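Local coordinates for protein 2-pyrone-4,6-dicarboxylic acid hydrolase, putative (Pseudomonas putida, PDB 2FFI) that probably hydrolyses the lactone 2-pyrone-4,6-dicarboxylate, although this activity has not been established for this TIM-barrel protein, at residues Y71-L76 with A102-R107; G137-L142 with D162-H167; I201-G206 with P238-E243. All coordinates share one frame; numbering follows the deposited sequence.

Interaction 1 (Y71-L76 with A102-R107); sequences YLLSAL and ARLGVR
Leu73 and Leu76, one helical turn apart on helix 70-78, meet Leu104 and the backbone of Gly105 in a Schellman motif that ends helix 95-102. The evidence for the motif is the positive phi of Gly105 (126°), together with the pairings of Val106 N with Met101 O and, weakly, of Gly105 N with Ala102 O. In this TIM-barrel protein the turn leads from the helix into strand 108-110, so the contact joins an outer helix to the connection that enters a barrel strand.

Leu73 and Leu104 supply the contact between side chains. Their chains cross at about a right angle, and a single methyl of Leu104 does the touching: CD1 lies 3.4 Å from Leu73 CG and 3.8 Å from Leu73 CD2. Leu104 CG stands anti to its own carbonyl carbon (chi1 -69°), and CD1 continues anti to CA (chi2 176°), which carries that methyl out across the gap to the helix.

Leu76 is engaged differently. Its CB bond is directed at the turn, and it packs against main chain instead of another side chain. Leu76 CG lies 3.7 Å from Leu104 O, with CB and CD2 at similar range from the same oxygen. The closest CA pair is Leu76 with Gly105, 6.6 Å apart. Val106 also loses surface here, although its side chain stays beyond close contact; it packs on Trp138 as well.

The contact is van der Waals in kind, leucine on leucine and leucine on main chain, without a hydrogen bond between the segments, and buries 216 Å² summed over both. Farthest along the turn, the Leu76 methyl CD2 rests over the peptide joining Gly105 to Val106, 4.0 Å from Gly105 C and 4.0 Å from Val106 N.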
# COMPACT_ATOMS: atom_id res chain seq x y z
N TYR A 71 -0.73 -17.01 -4.76
CA TYR A 71 -0.61 -17.14 -3.33
C TYR A 71 -1.52 -16.13 -2.65
O TYR A 71 -2.25 -16.47 -1.71
CB TYR A 71 0.84 -16.93 -2.89
CG TYR A 71 1.13 -17.47 -1.50
CD1 TYR A 71 1.19 -18.83 -1.25
CD2 TYR A 71 1.30 -16.60 -0.43
CE1 TYR A 71 1.41 -19.32 0.03
CE2 TYR A 71 1.52 -17.08 0.86
CZ TYR A 71 1.57 -18.43 1.08
OH TYR A 71 1.77 -18.89 2.36
N LEU A 72 -1.50 -14.89 -3.12
CA LEU A 72 -2.35 -13.86 -2.55
C LEU A 72 -3.81 -14.30 -2.66
O LEU A 72 -4.56 -14.27 -1.68
CB LEU A 72 -2.13 -12.55 -3.28
CG LEU A 72 -2.98 -11.34 -2.88
CD1 LEU A 72 -2.31 -10.05 -3.33
CD2 LEU A 72 -4.36 -11.46 -3.51
N LEU A 73 -4.22 -14.74 -3.86
CA LEU A 73 -5.59 -15.19 -4.07
C LEU A 73 -5.97 -16.37 -3.17
O LEU A 73 -7.09 -16.41 -2.66
CB LEU A 73 -5.79 -15.57 -5.54
CG LEU A 73 -6.39 -14.49 -6.45
CD1 LEU A 73 -5.72 -13.16 -6.25
CD2 LEU A 73 -6.26 -14.96 -7.87
N SER A 74 -5.04 -17.31 -2.99
CA SER A 74 -5.23 -18.50 -2.16
C SER A 74 -5.35 -18.15 -0.66
O SER A 74 -6.04 -18.83 0.11
CB SER A 74 -4.04 -19.44 -2.37
OG SER A 74 -4.35 -20.78 -1.99
N ALA A 75 -4.69 -17.07 -0.25
CA ALA A 75 -4.73 -16.65 1.14
C ALA A 75 -5.98 -15.83 1.44
O ALA A 75 -6.42 -15.76 2.59
CB ALA A 75 -3.47 -15.83 1.48
N LEU A 76 -6.54 -15.20 0.41
CA LEU A 76 -7.74 -14.40 0.57
C LEU A 76 -8.92 -15.33 0.89
O LEU A 76 -9.73 -15.04 1.78
CB LEU A 76 -8.03 -13.61 -0.71
CG LEU A 76 -7.94 -12.09 -0.64
CD1 LEU A 76 -6.87 -11.68 0.32
CD2 LEU A 76 -7.68 -11.53 -2.03
N ALA A 102 -12.22 -9.52 -7.76
CA ALA A 102 -12.95 -8.65 -6.83
C ALA A 102 -13.88 -9.52 -6.03
O ALA A 102 -14.21 -9.23 -4.88
CB ALA A 102 -13.74 -7.60 -7.59
N ARG A 103 -14.32 -10.60 -6.65
CA ARG A 103 -15.21 -11.49 -5.96
C ARG A 103 -14.40 -12.21 -4.88
O ARG A 103 -14.95 -12.67 -3.88
CB ARG A 103 -15.80 -12.48 -6.95
CG ARG A 103 -17.02 -13.25 -6.44
CD ARG A 103 -17.57 -14.15 -7.54
NE ARG A 103 -17.86 -13.40 -8.77
CZ ARG A 103 -17.46 -13.77 -9.98
NH1 ARG A 103 -17.77 -13.04 -11.03
NH2 ARG A 103 -16.72 -14.87 -10.14
N LEU A 104 -13.08 -12.28 -5.07
CA LEU A 104 -12.22 -12.95 -4.10
C LEU A 104 -11.78 -12.01 -3.00
O LEU A 104 -11.36 -12.46 -1.93
CB LEU A 104 -10.97 -13.51 -4.77
CG LEU A 104 -11.14 -14.69 -5.73
CD1 LEU A 104 -9.79 -15.04 -6.38
CD2 LEU A 104 -11.70 -15.89 -4.96
N GLY A 105 -11.87 -10.72 -3.26
CA GLY A 105 -11.48 -9.76 -2.25
C GLY A 105 -10.45 -8.73 -2.66
O GLY A 105 -10.11 -7.85 -1.86
N VAL A 106 -9.94 -8.79 -3.89
CA VAL A 106 -8.97 -7.77 -4.30
C VAL A 106 -9.69 -6.51 -4.75
O VAL A 106 -10.64 -6.55 -5.54
CB VAL A 106 -7.99 -8.30 -5.38
CG1 VAL A 106 -8.58 -9.45 -6.07
CG2 VAL A 106 -7.62 -7.18 -6.35
N ARG A 107 -9.24 -5.38 -4.19
CA ARG A 107 -9.86 -4.10 -4.48
C ARG A 107 -8.99 -3.05 -5.16
O ARG A 107 -9.35 -1.87 -5.23
CB ARG A 107 -10.42 -3.52 -3.18
CG ARG A 107 -11.94 -3.52 -3.07
CD ARG A 107 -12.52 -4.91 -3.08
NE ARG A 107 -13.65 -4.98 -2.18
CZ ARG A 107 -14.31 -6.09 -1.91
NH1 ARG A 107 -15.33 -6.06 -1.05
NH2 ARG A 107 -13.97 -7.22 -2.51

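Interaction 2 (G137-L142 with D162-H167); sequences GWHVEL and DIVIDH. With PO4 (phosphate ion), chain C.
Val140, Glu141 and Leu142 pair with Ile163, Val164 and Ile165 as adjacent parallel strands of the TIM barrel. A ladder of backbone hydrogen bonds proves the register: Val140 N to Asp162 O (3.0 Å), Val164 N to Val140 O (3.0 Å), Leu142 N to Val164 O (2.7 Å) and Asp166 N to Leu142 O (2.9 Å).

Apolar contacts fill the face carrying Val140, Leu142 and Ile163. Val140 and Ile163 lie side by side, pointing the same way. Val140 CG1, set between its backbone N and carbonyl carbon (chi1 43°), lies 4.0 Å from Ile163 CG1. Leu142 CD2 reaches Ile163 CG2 at 3.6 Å.

Acidic groups gather on the face of Glu141 and at the strand end. The side chains of Glu141 and Asp166 cross at about a right angle, their carboxylate planes 60° apart. Each has a basic partner: Glu141 OE2 forms a salt bridge with Lys197, and Asp166 OD1 one with Arg110.

The bound anion is met by His167, whose NE2 donates to phosphate O3 (2.8 Å, 153° at the hydrogen) from the ring edge, in plane. Arg110 also binds this ion, probably a crystallisation component occupying a pocket.

Helix 149-156 completes the beta-alpha-beta unit, packing on Val140, Ile163 and Ile165, while strands 108-110 and 194-199 extend the sheet to either side.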
# COMPACT_ATOMS: atom_id res chain seq x y z
N GLY A 137 -13.95 -0.37 -10.55
CA GLY A 137 -13.94 0.50 -9.39
C GLY A 137 -12.69 0.40 -8.57
O GLY A 137 -12.55 1.10 -7.57
N TRP A 138 -11.77 -0.48 -8.99
CA TRP A 138 -10.50 -0.70 -8.31
C TRP A 138 -9.61 0.53 -8.30
O TRP A 138 -9.61 1.31 -9.24
CB TRP A 138 -9.73 -1.85 -8.98
CG TRP A 138 -10.25 -3.20 -8.66
CD1 TRP A 138 -11.30 -3.50 -7.85
CD2 TRP A 138 -9.71 -4.46 -9.10
NE1 TRP A 138 -11.46 -4.87 -7.74
CE2 TRP A 138 -10.50 -5.48 -8.50
CE3 TRP A 138 -8.66 -4.82 -9.94
CZ2 TRP A 138 -10.25 -6.83 -8.71
CZ3 TRP A 138 -8.41 -6.18 -10.15
CH2 TRP A 138 -9.20 -7.17 -9.54
N HIS A 139 -8.83 0.70 -7.24
CA HIS A 139 -7.94 1.84 -7.19
C HIS A 139 -6.57 1.43 -7.71
O HIS A 139 -6.31 0.23 -7.90
CB HIS A 139 -7.81 2.38 -5.76
CG HIS A 139 -7.30 1.38 -4.77
ND1 HIS A 139 -8.08 0.37 -4.25
CD2 HIS A 139 -6.08 1.25 -4.20
CE1 HIS A 139 -7.36 -0.34 -3.39
NE2 HIS A 139 -6.14 0.17 -3.34
N VAL A 140 -5.72 2.41 -7.97
CA VAL A 140 -4.37 2.16 -8.47
C VAL A 140 -3.33 2.61 -7.45
O VAL A 140 -3.28 3.78 -7.07
CB VAL A 140 -4.12 2.89 -9.82
CG1 VAL A 140 -4.66 4.30 -9.76
CG2 VAL A 140 -2.62 2.93 -10.12
N GLU A 141 -2.51 1.65 -7.02
CA GLU A 141 -1.46 1.91 -6.03
C GLU A 141 -0.15 2.31 -6.67
O GLU A 141 0.33 1.64 -7.58
CB GLU A 141 -1.24 0.68 -5.15
CG GLU A 141 -1.02 1.01 -3.70
CD GLU A 141 -0.52 -0.18 -2.92
OE1 GLU A 141 -0.94 -1.31 -3.24
OE2 GLU A 141 0.27 0.00 -1.97
N LEU A 142 0.44 3.38 -6.17
CA LEU A 142 1.71 3.87 -6.68
C LEU A 142 2.83 3.67 -5.67
O LEU A 142 2.61 3.70 -4.46
CB LEU A 142 1.60 5.35 -7.05
CG LEU A 142 1.31 5.72 -8.51
CD1 LEU A 142 0.76 4.54 -9.27
CD2 LEU A 142 0.35 6.89 -8.53
N ASP A 162 -9.48 6.18 -8.04
CA ASP A 162 -8.77 6.36 -6.79
C ASP A 162 -7.29 6.08 -6.98
O ASP A 162 -6.90 5.11 -7.64
CB ASP A 162 -9.35 5.44 -5.72
CG ASP A 162 -10.78 5.79 -5.35
OD1 ASP A 162 -11.54 4.87 -4.96
OD2 ASP A 162 -11.15 6.99 -5.43
N ILE A 163 -6.46 6.94 -6.40
CA ILE A 163 -5.03 6.79 -6.49
C ILE A 163 -4.45 6.72 -5.07
O ILE A 163 -4.59 7.67 -4.28
CB ILE A 163 -4.40 7.98 -7.22
CG1 ILE A 163 -5.04 8.14 -8.60
CG2 ILE A 163 -2.89 7.78 -7.31
CD1 ILE A 163 -4.74 9.47 -9.29
N VAL A 164 -3.82 5.59 -4.77
CA VAL A 164 -3.18 5.34 -3.48
C VAL A 164 -1.66 5.44 -3.59
O VAL A 164 -1.04 4.67 -4.33
CB VAL A 164 -3.51 3.93 -2.96
CG1 VAL A 164 -2.81 3.70 -1.63
CG2 VAL A 164 -5.01 3.76 -2.80
N ILE A 165 -1.07 6.37 -2.83
CA ILE A 165 0.38 6.60 -2.83
C ILE A 165 1.05 5.88 -1.66
O ILE A 165 0.65 6.06 -0.51
CB ILE A 165 0.68 8.11 -2.75
CG1 ILE A 165 0.09 8.81 -3.96
CG2 ILE A 165 2.18 8.37 -2.78
CD1 ILE A 165 0.20 10.29 -3.88
N ASP A 166 2.07 5.07 -1.96
CA ASP A 166 2.79 4.29 -0.95
C ASP A 166 3.87 5.01 -0.16
O ASP A 166 4.62 5.82 -0.70
CB ASP A 166 3.44 3.06 -1.58
CG ASP A 166 2.43 2.04 -2.07
OD1 ASP A 166 2.87 1.00 -2.61
OD2 ASP A 166 1.20 2.26 -1.91
N HIS A 167 3.96 4.68 1.12
CA HIS A 167 4.95 5.22 2.04
C HIS A 167 5.20 6.71 1.94
O HIS A 167 6.26 7.13 1.50
CB HIS A 167 6.29 4.51 1.85
CG HIS A 167 6.17 3.03 1.72
ND1 HIS A 167 5.28 2.29 2.47
CD2 HIS A 167 6.83 2.15 0.94
CE1 HIS A 167 5.41 1.01 2.15
NE2 HIS A 167 6.34 0.90 1.23
P PO4 C . 6.91 -2.84 -0.50
O1 PO4 C . 5.86 -3.39 -1.38
O2 PO4 C . 8.09 -2.43 -1.31
O3 PO4 C . 6.39 -1.66 0.22
O4 PO4 C . 7.32 -3.88 0.48

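Interaction 3 (I201-G206 with P238-E243); sequences IYRLQG and PHTQHE
Arg203 NH1 donates to Thr240 O at 3.1 Å, with 137° at the hydrogen. The donor lies in the carbonyl plane, on a lone pair, although the oxygen sits out of the guanidinium plane. The main polar partner of this arginine is Asp236, in a salt bridge with NE; NH1 also has a long, weak ion pair with the bound phosphate. Asp236 and the Thr240 carbonyl thus hold NE and NH1 of a chain extended from CG to NE (chi3 -174°).

Tyr202, His239 and His242 form an aromatic cluster. Tyr202 CD2 stands 3.5 Å above one face of the His242 ring, offset toward its rim, with ring centroids 5.0 Å apart. The same imidazole presents its edge to the arginine: His242 CD2 is 3.8 Å from Arg203 NH2, and the planes are 89° apart. His239 crosses Tyr202 at about a right angle, but its modelled ring orientation is doubtful.

A type II turn from His239 to His242 shapes the second loop. Both loops follow C-terminal ends of barrel strands, 194-199 and 231-234, where amidohydrolases carry their active sites; helix 248-258 packs against Tyr202 and His239, and helix 208-225 against Ile201.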
# COMPACT_ATOMS: atom_id res chain seq x y z
N ILE A 201 8.19 3.93 7.48
CA ILE A 201 8.99 5.14 7.55
C ILE A 201 10.46 4.74 7.43
O ILE A 201 11.29 5.53 7.00
CB ILE A 201 8.78 5.95 8.86
CG1 ILE A 201 9.59 5.33 9.98
CG2 ILE A 201 7.30 6.02 9.19
CD1 ILE A 201 9.95 6.33 11.06
N TYR A 202 10.78 3.50 7.80
CA TYR A 202 12.16 3.04 7.73
C TYR A 202 12.70 2.96 6.30
O TYR A 202 13.79 2.44 6.07
CB TYR A 202 12.31 1.68 8.38
CG TYR A 202 11.33 0.66 7.88
CD1 TYR A 202 10.13 0.44 8.54
CD2 TYR A 202 11.61 -0.09 6.73
CE1 TYR A 202 9.23 -0.51 8.09
CE2 TYR A 202 10.71 -1.04 6.27
CZ TYR A 202 9.52 -1.25 6.96
OH TYR A 202 8.63 -2.21 6.52
N ARG A 203 11.94 3.50 5.35
CA ARG A 203 12.34 3.50 3.95
C ARG A 203 12.73 4.89 3.46
O ARG A 203 13.19 5.05 2.33
CB ARG A 203 11.19 2.96 3.09
CG ARG A 203 10.97 1.47 3.24
CD ARG A 203 9.87 0.98 2.33
NE ARG A 203 9.54 -0.43 2.58
CZ ARG A 203 10.30 -1.46 2.21
NH1 ARG A 203 9.90 -2.69 2.48
NH2 ARG A 203 11.44 -1.25 1.57
N LEU A 204 12.56 5.89 4.31
CA LEU A 204 12.87 7.26 3.95
C LEU A 204 14.34 7.62 3.77
O LEU A 204 14.70 8.79 3.90
CB LEU A 204 12.21 8.21 4.95
CG LEU A 204 10.70 8.45 4.77
CD1 LEU A 204 10.15 7.55 3.65
CD2 LEU A 204 9.95 8.20 6.08
N GLN A 205 15.18 6.64 3.44
CA GLN A 205 16.61 6.87 3.20
C GLN A 205 17.33 7.60 4.32
O GLN A 205 18.35 8.24 4.08
CB GLN A 205 16.83 7.68 1.92
CG GLN A 205 17.27 6.86 0.74
CD GLN A 205 16.26 5.80 0.39
OE1 GLN A 205 16.35 4.65 0.85
NE2 GLN A 205 15.27 6.18 -0.41
N GLY A 206 16.82 7.50 5.53
CA GLY A 206 17.48 8.19 6.62
C GLY A 206 17.69 7.33 7.84
O GLY A 206 17.53 6.10 7.80
N PRO A 238 6.41 -8.32 5.60
CA PRO A 238 7.39 -8.59 6.65
C PRO A 238 8.55 -7.60 6.65
O PRO A 238 9.61 -7.87 7.23
CB PRO A 238 7.83 -10.00 6.32
CG PRO A 238 7.86 -9.97 4.84
CD PRO A 238 6.58 -9.26 4.47
N HIS A 239 8.33 -6.45 6.02
CA HIS A 239 9.35 -5.41 5.92
C HIS A 239 10.54 -5.97 5.14
O HIS A 239 11.54 -6.35 5.73
CB HIS A 239 9.80 -4.96 7.32
CG HIS A 239 8.69 -4.90 8.32
ND1 HIS A 239 8.33 -5.98 9.10
CD2 HIS A 239 7.82 -3.91 8.63
CE1 HIS A 239 7.29 -5.66 9.84
NE2 HIS A 239 6.96 -4.41 9.58
N THR A 240 10.42 -6.02 3.81
CA THR A 240 11.51 -6.55 2.98
C THR A 240 12.70 -5.59 2.91
O THR A 240 12.51 -4.37 2.82
CB THR A 240 11.02 -6.93 1.54
OG1 THR A 240 10.18 -5.88 1.03
CG2 THR A 240 10.23 -8.25 1.54
N GLN A 241 13.91 -6.15 2.96
CA GLN A 241 15.18 -5.40 2.92
C GLN A 241 15.45 -4.66 4.23
O GLN A 241 16.35 -3.84 4.34
CB GLN A 241 15.19 -4.42 1.73
CG GLN A 241 15.75 -5.03 0.44
CD GLN A 241 15.04 -4.56 -0.82
OE1 GLN A 241 15.21 -3.42 -1.27
NE2 GLN A 241 14.21 -5.44 -1.39
N HIS A 242 14.64 -4.98 5.24
CA HIS A 242 14.75 -4.37 6.56
C HIS A 242 14.26 -5.36 7.61
O HIS A 242 13.79 -4.95 8.66
CB HIS A 242 13.90 -3.09 6.61
CG HIS A 242 14.31 -2.03 5.63
ND1 HIS A 242 15.27 -1.08 5.90
CD2 HIS A 242 13.89 -1.79 4.36
CE1 HIS A 242 15.43 -0.30 4.85
NE2 HIS A 242 14.61 -0.70 3.90
N GLU A 243 14.36 -6.65 7.32
CA GLU A 243 13.90 -7.67 8.25
C GLU A 243 14.69 -7.63 9.55
O GLU A 243 14.14 -7.83 10.65
CB GLU A 243 14.04 -9.07 7.64
CG GLU A 243 13.26 -9.31 6.35
CD GLU A 243 13.91 -8.70 5.11
OE1 GLU A 243 13.43 -8.99 4.00
OE2 GLU A 243 14.88 -7.93 5.22

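How the interactions relate
Interactions 1 and 2 are buried, whereas interaction 3 lies at the surface. Interaction 1, preceding strand 108-110, is van der Waals packing of leucines on a leucine and on main chain; interaction 2 is a pair of adjacent strands in the barrel wall, joined by backbone bonds; interaction 3 relies on an arginine and aromatic rings between loops beyond the strands. The first two touch, Trp138 NE1 lying 2.9 Å from Val106 O. Interactions 2 and 3 meet where His167 CD2 approaches Arg203 CD at 3.5 Å; His167 is hydrogen-bonded to a phosphate with which Arg203 makes a long, weak ion pair, consistent with a shared pocket. Interactions 1 and 3 do not touch.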